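Local coordinates for protein sulfite reductase [ferredoxin] (Mycobacterium tuberculosis, PDB 1ZJ8) that catalyses the six-electron reduction of sulfite to sulfide with electrons from reduced ferredoxin, using siroheme and a [4Fe-4S] cluster, at residues T168-G173 with R205-P210; C175-L180 with P216-T221. All blocks are in the same frame, centred on the assembly; numbering follows the deposited sequence.

Overall arrangement
Interaction 2 is the more deeply buried contact: it pairs strands 176-181 and 219-224 in parallel and turns three basic side chains towards the siroheme. Interaction 1 lies farther from the centre of the chain and is partly buried, two loop turns meeting through one carboxylate and a few methyl groups. Both involve the same beta-alpha-beta unit, since 205-210 continues from helix 196-206, which connects the two strands, and 168-173 leads into the first strand. Their centres are 9 Å apart, and Glu-170 packs on Cys-175 and Pro-176. Interaction 2 combines two sound backbone bonds with side-chain packing, whereas interaction 1 depends on a side chain reaching a peptide N-H.

Interaction 1: T168-G173 with R205-P210; sequences TTEACG and RYIGKP
Glu-170 reaches across to the backbone of Gly-208, where its OE1 accepts the N-H of the glycine at 2.6 Å with an angle of 151° at the hydrogen. The donor meets OE1 nearly along its C-O axis. CG stands anti to the carbonyl carbon (chi1 -74°), and the chain runs on extended to CD, which gives the carboxylate the length to bridge two loops. Both loops make type II beta turns, Thr-168 to Ala-171 and Tyr-206 to Lys-209. Gly-208 occupies the third position of its turn, with a positive phi that suits glycine, and its N-H is not the one that closes the turn, which comes from Lys-209.

The close packing lies around this bond. CG2 of Thr-169 rests 3.6 Å from CA of Gly-208 and 4.2 Å from CG2 of Ile-207, and that isoleucine methyl also comes within 3.7 Å of OE1 of Glu-170. A branched aliphatic residue suits this place, since Ile-207 packs on Pro-176 and Arg-110 as well. The hydroxyl of Thr-169 serves a different partner, Gln-167. Towards solvent the contact thins out at Lys-209, whose side chain starts away from the other loop; the ring of Tyr-206 also leads away, and packs on Trp-281 and Ala-282 of helix 277-291. On the inner side, the same short loop carries Cys-172, whose SG is joined covalently to Tyr-80. A single carboxylate receiving a peptide N-H, flanked by methyl groups, thus ties the 206-209 turn to the cross-linked loop, and the N-H dipole would be expected to stabilise negative charge on Glu-170.

Interaction 2: C175-L180 with P216-T221; sequences CPRVVL and PRKYKT. With SRM (siroheme), chain E.
Arg-177 sets CG anti to its carbonyl carbon (chi1 -54°) and bends at chi2, while Lys-218 holds CG between its backbone N and carbonyl carbon (chi1 66°), and the two side chains cross obliquely. The lysine's aliphatic part covers one face of the guanidinium, with CB 3.4 Å from NH2 of Arg-177. NH2 of Arg-177 and NZ of Lys-218, like charges, are 4.1 Å apart, a closeness the siroheme carboxylates would be expected to ease. NE of Arg-177 is hydrogen-bonded to Gly-173 O.

The backbones pair as the parallel edge of a mixed sheet, the two strands of a beta-alpha-beta unit whose crossover contains helix 196-206. Arg-177 N donates to Tyr-219 O at 2.9 Å, and Leu-180 N to Thr-221 O at 2.8 Å; Tyr-219 N to Cys-175 O is weak. Pro-176 costs the pairing no bond, because its N faces away from the neighbouring strand; its CA makes a CA-H...O contact of 3.4 Å with Tyr-219 O, and its CB meets the tyrosine ring edge.

On that face Val-179 CG1 lies 3.8 Å from Thr-221 CG2, the branched chains side by side, with helix 277-291 packed over Pro-176 and Tyr-219. Arg-217, Lys-218 and Lys-220 line the siroheme pocket, long basic chains suited to a cofactor rich in carboxylates: NH2 of Arg-217 approaches siroheme O4D at 3.1 Å, while Arg-217 NE is hydrogen-bonded to Arg-297 O.

Interaction 1: T168-G173 with R205-P210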
ATOM      1  N   THR A 168     -12.450 -10.025  -4.030  1.00 43.59           N
ATOM      2  CA  THR A 168     -12.271  -8.581  -3.970  1.00 43.49           C
ATOM      3  C   THR A 168     -12.933  -8.039  -2.718  1.00 43.50           C
ATOM      4  O   THR A 168     -13.116  -6.831  -2.581  1.00 43.36           O
ATOM      5  CB  THR A 168     -12.847  -7.852  -5.248  1.00 43.69           C
ATOM      6  OG1 THR A 168     -14.275  -8.015  -5.358  1.00 42.98           O
ATOM      7  CG2 THR A 168     -12.195  -8.384  -6.521  1.00 44.16           C
ATOM      8  N   THR A 169     -13.277  -8.928  -1.792  1.00 43.63           N
ATOM      9  CA  THR A 169     -14.063  -8.542  -0.627  1.00 43.82           C
ATOM     10  C   THR A 169     -13.342  -7.545   0.291  1.00 43.84           C
ATOM     11  O   THR A 169     -12.219  -7.786   0.735  1.00 43.55           O
ATOM     12  CB  THR A 169     -14.443  -9.770   0.222  1.00 44.04           C
ATOM     13  OG1 THR A 169     -15.034 -10.785  -0.610  1.00 44.27           O
ATOM     14  CG2 THR A 169     -15.406  -9.370   1.365  1.00 44.07           C
ATOM     15  N   GLU A 170     -14.017  -6.436   0.584  1.00 44.07           N
ATOM     16  CA  GLU A 170     -13.515  -5.439   1.527  1.00 44.40           C
ATOM     17  C   GLU A 170     -12.115  -4.977   1.114  1.00 44.46           C
ATOM     18  O   GLU A 170     -11.283  -4.636   1.965  1.00 44.38           O
ATOM     19  CB  GLU A 170     -13.554  -5.970   2.986  1.00 44.57           C
ATOM     20  CG  GLU A 170     -14.977  -6.033   3.622  1.00 44.75           C
ATOM     21  CD  GLU A 170     -15.078  -6.883   4.909  1.00 44.81           C
ATOM     22  OE1 GLU A 170     -14.773  -8.095   4.870  1.00 46.53           O
ATOM     23  OE2 GLU A 170     -15.507  -6.359   5.958  1.00 44.27           O
ATOM     24  N   ALA A 171     -11.875  -4.961  -0.201  1.00 44.63           N
ATOM     25  CA  ALA A 171     -10.608  -4.481  -0.765  1.00 44.93           C
ATOM     26  C   ALA A 171     -10.603  -2.960  -0.731  1.00 45.33           C
ATOM     27  O   ALA A 171      -9.554  -2.339  -0.543  1.00 45.42           O
ATOM     28  CB  ALA A 171     -10.420  -4.979  -2.198  1.00 44.78           C
ATOM     29  N   CYS A 172     -11.784  -2.372  -0.939  1.00 46.07           N
ATOM     30  CA  CYS A 172     -12.033  -0.937  -0.707  1.00 45.91           C
ATOM     31  C   CYS A 172     -13.074  -0.831   0.436  1.00 45.50           C
ATOM     32  O   CYS A 172     -13.603  -1.841   0.895  1.00 44.75           O
ATOM     33  CB  CYS A 172     -12.558  -0.256  -2.009  1.00 46.30           C
ATOM     34  SG  CYS A 172     -11.404   0.721  -3.143  1.00 48.67           S
ATOM     35  N   GLY A 173     -13.351   0.385   0.898  1.00 45.52           N
ATOM     36  CA  GLY A 173     -14.477   0.617   1.822  1.00 45.45           C
ATOM     37  C   GLY A 173     -14.139   0.885   3.281  1.00 45.31           C
ATOM     38  O   GLY A 173     -12.978   0.889   3.678  1.00 45.34           O
ATOM     39  N   ARG A 205     -12.040 -16.147   9.346  1.00 41.57           N
ATOM     40  CA  ARG A 205     -12.989 -15.839  10.409  1.00 42.49           C
ATOM     41  C   ARG A 205     -13.749 -14.540  10.136  1.00 43.09           C
ATOM     42  O   ARG A 205     -14.967 -14.538  10.201  1.00 43.65           O
ATOM     43  CB  ARG A 205     -12.312 -15.782  11.796  1.00 42.83           C
ATOM     44  CG  ARG A 205     -11.381 -16.980  12.085  1.00 44.63           C
ATOM     45  CD  ARG A 205     -11.718 -17.745  13.367  1.00 47.36           C
ATOM     46  NE  ARG A 205     -11.169 -17.094  14.560  1.00 49.44           N
ATOM     47  CZ  ARG A 205      -9.968 -17.331  15.091  1.00 49.75           C
ATOM     48  NH1 ARG A 205      -9.126 -18.210  14.548  1.00 49.83           N
ATOM     49  NH2 ARG A 205      -9.604 -16.669  16.183  1.00 49.54           N
ATOM     50  N   TYR A 206     -13.047 -13.460   9.800  1.00 43.69           N
ATOM     51  CA  TYR A 206     -13.617 -12.101   9.898  1.00 44.46           C
ATOM     52  C   TYR A 206     -13.968 -11.424   8.565  1.00 45.26           C
ATOM     53  O   TYR A 206     -14.980 -10.716   8.464  1.00 45.72           O
ATOM     54  CB  TYR A 206     -12.675 -11.208  10.741  1.00 44.49           C
ATOM     55  CG  TYR A 206     -12.263 -11.893  12.038  1.00 44.54           C
ATOM     56  CD1 TYR A 206     -13.205 -12.163  13.036  1.00 43.93           C
ATOM     57  CD2 TYR A 206     -10.946 -12.331  12.239  1.00 44.33           C
ATOM     58  CE1 TYR A 206     -12.847 -12.830  14.212  1.00 44.03           C
ATOM     59  CE2 TYR A 206     -10.567 -12.993  13.426  1.00 44.08           C
ATOM     60  CZ  TYR A 206     -11.529 -13.237  14.401  1.00 44.59           C
ATOM     61  OH  TYR A 206     -11.179 -13.882  15.564  1.00 44.76           O
ATOM     62  N   ILE A 207     -13.154 -11.653   7.543  1.00 46.27           N
ATOM     63  CA  ILE A 207     -13.333 -10.989   6.256  1.00 46.78           C
ATOM     64  C   ILE A 207     -14.568 -11.504   5.562  1.00 47.36           C
ATOM     65  O   ILE A 207     -14.742 -12.699   5.415  1.00 46.99           O
ATOM     66  CB  ILE A 207     -12.068 -11.155   5.343  1.00 47.04           C
ATOM     67  CG1 ILE A 207     -10.886 -10.384   5.958  1.00 46.82           C
ATOM     68  CG2 ILE A 207     -12.322 -10.694   3.881  1.00 46.69           C
ATOM     69  CD1 ILE A 207     -11.212  -8.955   6.373  1.00 46.44           C
ATOM     70  N   GLY A 208     -15.418 -10.564   5.148  1.00 48.70           N
ATOM     71  CA  GLY A 208     -16.649 -10.851   4.410  1.00 49.40           C
ATOM     72  C   GLY A 208     -17.876 -10.962   5.299  1.00 50.29           C
ATOM     73  O   GLY A 208     -18.966 -11.187   4.795  1.00 50.45           O
ATOM     74  N   LYS A 209     -17.697 -10.793   6.614  1.00 51.31           N
ATOM     75  CA  LYS A 209     -18.742 -11.081   7.614  1.00 51.79           C
ATOM     76  C   LYS A 209     -19.207  -9.788   8.272  1.00 52.35           C
ATOM     77  O   LYS A 209     -18.435  -8.828   8.380  1.00 52.74           O
ATOM     78  CB  LYS A 209     -18.208 -12.041   8.699  1.00 52.22           C
ATOM     79  CG  LYS A 209     -17.555 -13.327   8.156  1.00 52.76           C
ATOM     80  CD  LYS A 209     -18.282 -14.612   8.565  1.00 52.61           C
ATOM     81  CE  LYS A 209     -17.550 -15.848   8.020  1.00 52.75           C
ATOM     82  NZ  LYS A 209     -17.625 -17.035   8.931  1.00 52.96           N
ATOM     83  N   PRO A 210     -20.460  -9.764   8.753  1.00 52.74           N
ATOM     84  CA  PRO A 210     -21.060  -8.491   9.180  1.00 52.71           C
ATOM     85  C   PRO A 210     -20.302  -7.736  10.272  1.00 52.65           C
ATOM     86  O   PRO A 210     -20.323  -6.504  10.282  1.00 52.74           O
ATOM     87  CB  PRO A 210     -22.464  -8.900   9.674  1.00 52.88           C
ATOM     88  CG  PRO A 210     -22.386 -10.396   9.920  1.00 52.98           C
ATOM     89  CD  PRO A 210     -21.385 -10.904   8.924  1.00 52.93           C
TER

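Interaction 2: C175-L180 with P216-T221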
ATOM      1  N   CYS A 175     -13.849  -0.632   6.217  1.00 44.43           N
ATOM      2  CA  CYS A 175     -13.685  -2.043   6.604  1.00 43.58           C
ATOM      3  C   CYS A 175     -12.219  -2.475   6.418  1.00 42.78           C
ATOM      4  O   CYS A 175     -11.428  -1.726   5.853  1.00 43.10           O
ATOM      5  CB  CYS A 175     -14.588  -2.878   5.712  1.00 43.87           C
ATOM      6  SG  CYS A 175     -14.436  -2.382   3.990  1.00 45.43           S
ATOM      7  N   PRO A 176     -11.839  -3.667   6.907  1.00 42.01           N
ATOM      8  CA  PRO A 176     -10.423  -4.098   6.805  1.00 41.13           C
ATOM      9  C   PRO A 176      -9.917  -4.369   5.390  1.00 40.18           C
ATOM     10  O   PRO A 176     -10.511  -5.159   4.631  1.00 39.80           O
ATOM     11  CB  PRO A 176     -10.366  -5.385   7.652  1.00 41.04           C
ATOM     12  CG  PRO A 176     -11.603  -5.356   8.503  1.00 42.09           C
ATOM     13  CD  PRO A 176     -12.642  -4.656   7.647  1.00 42.55           C
ATOM     14  N   ARG A 177      -8.811  -3.713   5.057  1.00 39.04           N
ATOM     15  CA  ARG A 177      -8.184  -3.859   3.753  1.00 38.32           C
ATOM     16  C   ARG A 177      -7.290  -5.082   3.814  1.00 37.24           C
ATOM     17  O   ARG A 177      -7.226  -5.736   4.850  1.00 37.01           O
ATOM     18  CB  ARG A 177      -7.370  -2.599   3.417  1.00 39.02           C
ATOM     19  CG  ARG A 177      -8.163  -1.286   3.510  1.00 40.05           C
ATOM     20  CD  ARG A 177      -9.420  -1.381   2.646  1.00 42.31           C
ATOM     21  NE  ARG A 177     -10.165  -0.132   2.522  1.00 42.04           N
ATOM     22  CZ  ARG A 177      -9.827   0.884   1.733  1.00 43.74           C
ATOM     23  NH1 ARG A 177      -8.709   0.859   0.992  1.00 44.65           N
ATOM     24  NH2 ARG A 177     -10.608   1.957   1.711  1.00 44.49           N
ATOM     25  N   VAL A 178      -6.606  -5.385   2.707  1.00 35.90           N
ATOM     26  CA  VAL A 178      -5.554  -6.412   2.697  1.00 34.86           C
ATOM     27  C   VAL A 178      -4.735  -6.479   3.991  1.00 33.71           C
ATOM     28  O   VAL A 178      -4.292  -5.472   4.517  1.00 33.19           O
ATOM     29  CB  VAL A 178      -4.492  -6.182   1.579  1.00 34.70           C
ATOM     30  CG1 VAL A 178      -4.811  -6.961   0.343  1.00 35.14           C
ATOM     31  CG2 VAL A 178      -4.316  -4.717   1.289  1.00 34.32           C
ATOM     32  N   VAL A 179      -4.502  -7.685   4.470  1.00 32.50           N
ATOM     33  CA  VAL A 179      -3.538  -7.893   5.514  1.00 31.93           C
ATOM     34  C   VAL A 179      -2.178  -8.093   4.856  1.00 31.01           C
ATOM     35  O   VAL A 179      -2.015  -9.005   4.040  1.00 30.22           O
ATOM     36  CB  VAL A 179      -3.852  -9.171   6.312  1.00 32.17           C
ATOM     37  CG1 VAL A 179      -2.854  -9.323   7.477  1.00 32.27           C
ATOM     38  CG2 VAL A 179      -5.308  -9.184   6.796  1.00 31.83           C
ATOM     39  N   LEU A 180      -1.201  -7.263   5.220  1.00 30.43           N
ATOM     40  CA  LEU A 180       0.145  -7.391   4.646  1.00 29.82           C
ATOM     41  C   LEU A 180       0.902  -8.587   5.265  1.00 29.08           C
ATOM     42  O   LEU A 180       0.676  -8.956   6.424  1.00 28.74           O
ATOM     43  CB  LEU A 180       0.928  -6.082   4.794  1.00 29.76           C
ATOM     44  CG  LEU A 180       0.259  -4.765   4.346  1.00 29.66           C
ATOM     45  CD1 LEU A 180       1.231  -3.580   4.509  1.00 29.38           C
ATOM     46  CD2 LEU A 180      -0.240  -4.845   2.930  1.00 29.42           C
ATOM     47  N   PRO A 216     -15.559   2.996  11.375  1.00 44.34           N
ATOM     48  CA  PRO A 216     -15.412   4.436  11.214  1.00 44.03           C
ATOM     49  C   PRO A 216     -14.732   4.843   9.908  1.00 43.65           C
ATOM     50  O   PRO A 216     -15.049   5.906   9.355  1.00 43.80           O
ATOM     51  CB  PRO A 216     -14.517   4.821  12.396  1.00 44.37           C
ATOM     52  CG  PRO A 216     -14.782   3.790  13.443  1.00 44.34           C
ATOM     53  CD  PRO A 216     -15.130   2.538  12.715  1.00 44.47           C
ATOM     54  N   ARG A 217     -13.779   4.024   9.457  1.00 42.77           N
ATOM     55  CA  ARG A 217     -13.137   4.212   8.163  1.00 41.98           C
ATOM     56  C   ARG A 217     -12.395   2.956   7.721  1.00 41.08           C
ATOM     57  O   ARG A 217     -12.598   1.865   8.283  1.00 40.82           O
ATOM     58  CB  ARG A 217     -12.169   5.389   8.248  1.00 42.37           C
ATOM     59  CG  ARG A 217     -12.639   6.624   7.523  1.00 42.69           C
ATOM     60  CD  ARG A 217     -11.441   7.507   7.169  1.00 43.56           C
ATOM     61  NE  ARG A 217     -11.746   8.465   6.116  1.00 44.11           N
ATOM     62  CZ  ARG A 217     -11.974   8.131   4.854  1.00 44.26           C
ATOM     63  NH1 ARG A 217     -11.942   6.856   4.450  1.00 43.68           N
ATOM     64  NH2 ARG A 217     -12.247   9.093   3.992  1.00 45.79           N
ATOM     65  N   LYS A 218     -11.548   3.113   6.697  1.00 40.03           N
ATOM     66  CA  LYS A 218     -10.646   2.052   6.258  1.00 38.87           C
ATOM     67  C   LYS A 218      -9.673   1.667   7.380  1.00 37.78           C
ATOM     68  O   LYS A 218      -9.326   2.499   8.237  1.00 37.29           O
ATOM     69  CB  LYS A 218      -9.893   2.469   4.980  1.00 38.86           C
ATOM     70  CG  LYS A 218      -8.914   3.624   5.133  1.00 39.00           C
ATOM     71  CD  LYS A 218      -8.009   3.783   3.911  1.00 39.35           C
ATOM     72  CE  LYS A 218      -8.544   4.793   2.889  1.00 39.65           C
ATOM     73  NZ  LYS A 218      -7.718   4.796   1.632  1.00 40.74           N
ATOM     74  N   TYR A 219      -9.241   0.402   7.336  1.00 36.62           N
ATOM     75  CA  TYR A 219      -8.459  -0.241   8.396  1.00 35.95           C
ATOM     76  C   TYR A 219      -7.380  -1.158   7.818  1.00 35.02           C
ATOM     77  O   TYR A 219      -7.677  -2.169   7.191  1.00 35.11           O
ATOM     78  CB  TYR A 219      -9.396  -1.064   9.256  1.00 35.99           C
ATOM     79  CG  TYR A 219      -8.820  -1.678  10.514  1.00 35.94           C
ATOM     80  CD1 TYR A 219      -8.640  -0.921  11.642  1.00 35.10           C
ATOM     81  CD2 TYR A 219      -8.540  -3.034  10.586  1.00 35.54           C
ATOM     82  CE1 TYR A 219      -8.164  -1.481  12.809  1.00 36.24           C
ATOM     83  CE2 TYR A 219      -8.071  -3.606  11.754  1.00 36.24           C
ATOM     84  CZ  TYR A 219      -7.887  -2.821  12.874  1.00 35.93           C
ATOM     85  OH  TYR A 219      -7.423  -3.358  14.061  1.00 34.79           O
ATOM     86  N   LYS A 220      -6.129  -0.798   8.064  1.00 34.15           N
ATOM     87  CA  LYS A 220      -4.988  -1.417   7.428  1.00 33.43           C
ATOM     88  C   LYS A 220      -4.175  -2.233   8.431  1.00 32.77           C
ATOM     89  O   LYS A 220      -3.815  -1.743   9.520  1.00 32.24           O
ATOM     90  CB  LYS A 220      -4.099  -0.333   6.794  1.00 33.26           C
ATOM     91  CG  LYS A 220      -4.674   0.236   5.524  1.00 33.60           C
ATOM     92  CD  LYS A 220      -3.885   1.433   5.004  1.00 33.52           C
ATOM     93  CE  LYS A 220      -4.453   1.864   3.643  1.00 34.53           C
ATOM     94  NZ  LYS A 220      -4.043   3.224   3.179  1.00 34.25           N
ATOM     95  N   THR A 221      -3.835  -3.450   8.015  1.00 31.64           N
ATOM     96  CA  THR A 221      -3.180  -4.404   8.880  1.00 31.34           C
ATOM     97  C   THR A 221      -1.896  -4.969   8.240  1.00 30.90           C
ATOM     98  O   THR A 221      -1.850  -5.260   7.025  1.00 30.45           O
ATOM     99  CB  THR A 221      -4.166  -5.532   9.252  1.00 31.51           C
ATOM    100  OG1 THR A 221      -5.244  -4.978  10.017  1.00 32.41           O
ATOM    101  CG2 THR A 221      -3.494  -6.625  10.061  1.00 31.56           C
TER
HETATM  102 FE   SRM E 557      -4.873   4.675  -1.315  1.00 36.68          FE
HETATM  103  CHA SRM E 557      -7.634   6.592  -1.923  1.00 39.33           C
HETATM  104  CHB SRM E 557      -4.393   4.348  -4.613  1.00 37.03           C
HETATM  105  CHC SRM E 557      -2.272   2.810  -0.729  1.00 31.66           C
HETATM  106  CHD SRM E 557      -4.084   6.664   1.397  1.00 36.19           C
HETATM  107  NA  SRM E 557      -5.933   5.173  -2.936  1.00 38.55           N
HETATM  108  C1A SRM E 557      -7.103   5.846  -2.995  1.00 39.78           C
HETATM  109  C2A SRM E 557      -7.798   5.734  -4.317  1.00 40.69           C
HETATM  110  CMA SRM E 557      -8.845   4.665  -4.244  1.00 40.05           C
HETATM  111  CDA SRM E 557      -8.307   7.057  -4.820  1.00 42.56           C
HETATM  112  CEA SRM E 557      -9.766   7.373  -4.729  1.00 44.84           C
HETATM  113  O3A SRM E 557     -10.291   7.435  -3.613  1.00 47.29           O
HETATM  114  O4A SRM E 557     -10.443   7.563  -5.750  1.00 46.66           O
HETATM  115  C3A SRM E 557      -6.659   5.318  -5.183  1.00 40.44           C
HETATM  116  CAA SRM E 557      -7.009   4.314  -6.229  1.00 40.25           C
HETATM  117  CBA SRM E 557      -7.389   5.163  -7.413  1.00 41.43           C
HETATM  118  CCA SRM E 557      -7.046   4.476  -8.694  1.00 42.67           C
HETATM  119  O1A SRM E 557      -5.968   3.848  -8.774  1.00 41.33           O
HETATM  120  O2A SRM E 557      -7.867   4.536  -9.642  1.00 43.03           O
HETATM  121  C4A SRM E 557      -5.612   4.905  -4.207  1.00 39.08           C
HETATM  122  NB  SRM E 557      -3.672   3.637  -2.475  1.00 35.16           N
HETATM  123  C1B SRM E 557      -3.596   3.542  -3.803  1.00 34.63           C
HETATM  124  C2B SRM E 557      -2.627   2.514  -4.316  1.00 33.18           C
HETATM  125  CMB SRM E 557      -3.111   1.745  -5.512  1.00 32.44           C
HETATM  126  CDB SRM E 557      -1.378   3.235  -4.698  1.00 33.03           C
HETATM  127  CEB SRM E 557      -0.250   2.441  -5.255  1.00 33.40           C
HETATM  128  O3B SRM E 557       0.126   2.549  -6.442  1.00 33.18           O
HETATM  129  O4B SRM E 557       0.302   1.653  -4.487  1.00 34.85           O
HETATM  130  C3B SRM E 557      -2.434   1.709  -3.049  1.00 32.49           C
HETATM  131  CAB SRM E 557      -3.477   0.627  -2.932  1.00 32.29           C
HETATM  132  CBB SRM E 557      -3.009  -0.513  -2.081  1.00 31.87           C
HETATM  133  CCB SRM E 557      -4.147  -1.452  -1.799  1.00 31.13           C
HETATM  134  O1B SRM E 557      -4.247  -2.518  -2.401  1.00 31.81           O
HETATM  135  O2B SRM E 557      -4.986  -1.194  -0.942  1.00 33.57           O
HETATM  136  C4B SRM E 557      -2.801   2.742  -2.019  1.00 33.82           C
HETATM  137  NC  SRM E 557      -3.425   4.798  -0.042  1.00 33.63           N
HETATM  138  C1C SRM E 557      -2.516   3.827   0.182  1.00 31.18           C
HETATM  139  C2C SRM E 557      -1.604   4.138   1.181  1.00 32.91           C
HETATM  140  CDC SRM E 557      -0.321   3.467   1.542  1.00 33.13           C
HETATM  141  CEC SRM E 557      -0.286   2.323   2.478  1.00 32.44           C
HETATM  142  O3C SRM E 557      -1.354   1.780   2.844  1.00 31.81           O
HETATM  143  O4C SRM E 557       0.840   1.978   2.863  1.00 32.69           O
HETATM  144  C3C SRM E 557      -2.126   5.271   1.729  1.00 33.32           C
HETATM  145  CAC SRM E 557      -1.417   5.913   2.876  1.00 33.48           C
HETATM  146  CBC SRM E 557      -1.402   5.247   4.235  1.00 32.83           C
HETATM  147  CCC SRM E 557      -2.723   5.524   4.931  1.00 32.31           C
HETATM  148  O1C SRM E 557      -3.785   4.978   4.528  1.00 28.39           O
HETATM  149  O2C SRM E 557      -2.697   6.333   5.894  1.00 31.62           O
HETATM  150  C4C SRM E 557      -3.252   5.613   1.026  1.00 34.77           C
HETATM  151  ND  SRM E 557      -5.872   6.077  -0.250  1.00 37.36           N
HETATM  152  C1D SRM E 557      -5.273   6.850   0.670  1.00 37.00           C
HETATM  153  C2D SRM E 557      -6.039   8.017   0.853  1.00 38.32           C
HETATM  154  CAD SRM E 557      -6.065   8.782   2.164  1.00 37.48           C
HETATM  155  CBD SRM E 557      -7.114   8.438   3.175  1.00 39.18           C
HETATM  156  CCD SRM E 557      -7.157   9.037   4.551  1.00 40.36           C
HETATM  157  O1D SRM E 557      -6.976   8.256   5.512  1.00 41.96           O
HETATM  158  O2D SRM E 557      -7.362  10.268   4.725  1.00 37.19           O
HETATM  159  C3D SRM E 557      -7.126   7.911   0.002  1.00 37.58           C
HETATM  160  CDD SRM E 557      -8.420   8.663   0.154  1.00 38.97           C
HETATM  161  CED SRM E 557      -9.475   8.291   1.172  1.00 39.54           C
HETATM  162  O3D SRM E 557      -9.438   7.215   1.770  1.00 39.68           O
HETATM  163  O4D SRM E 557     -10.410   9.060   1.437  1.00 38.84           O
HETATM  164  C4D SRM E 557      -7.011   6.705  -0.672  1.00 38.45           C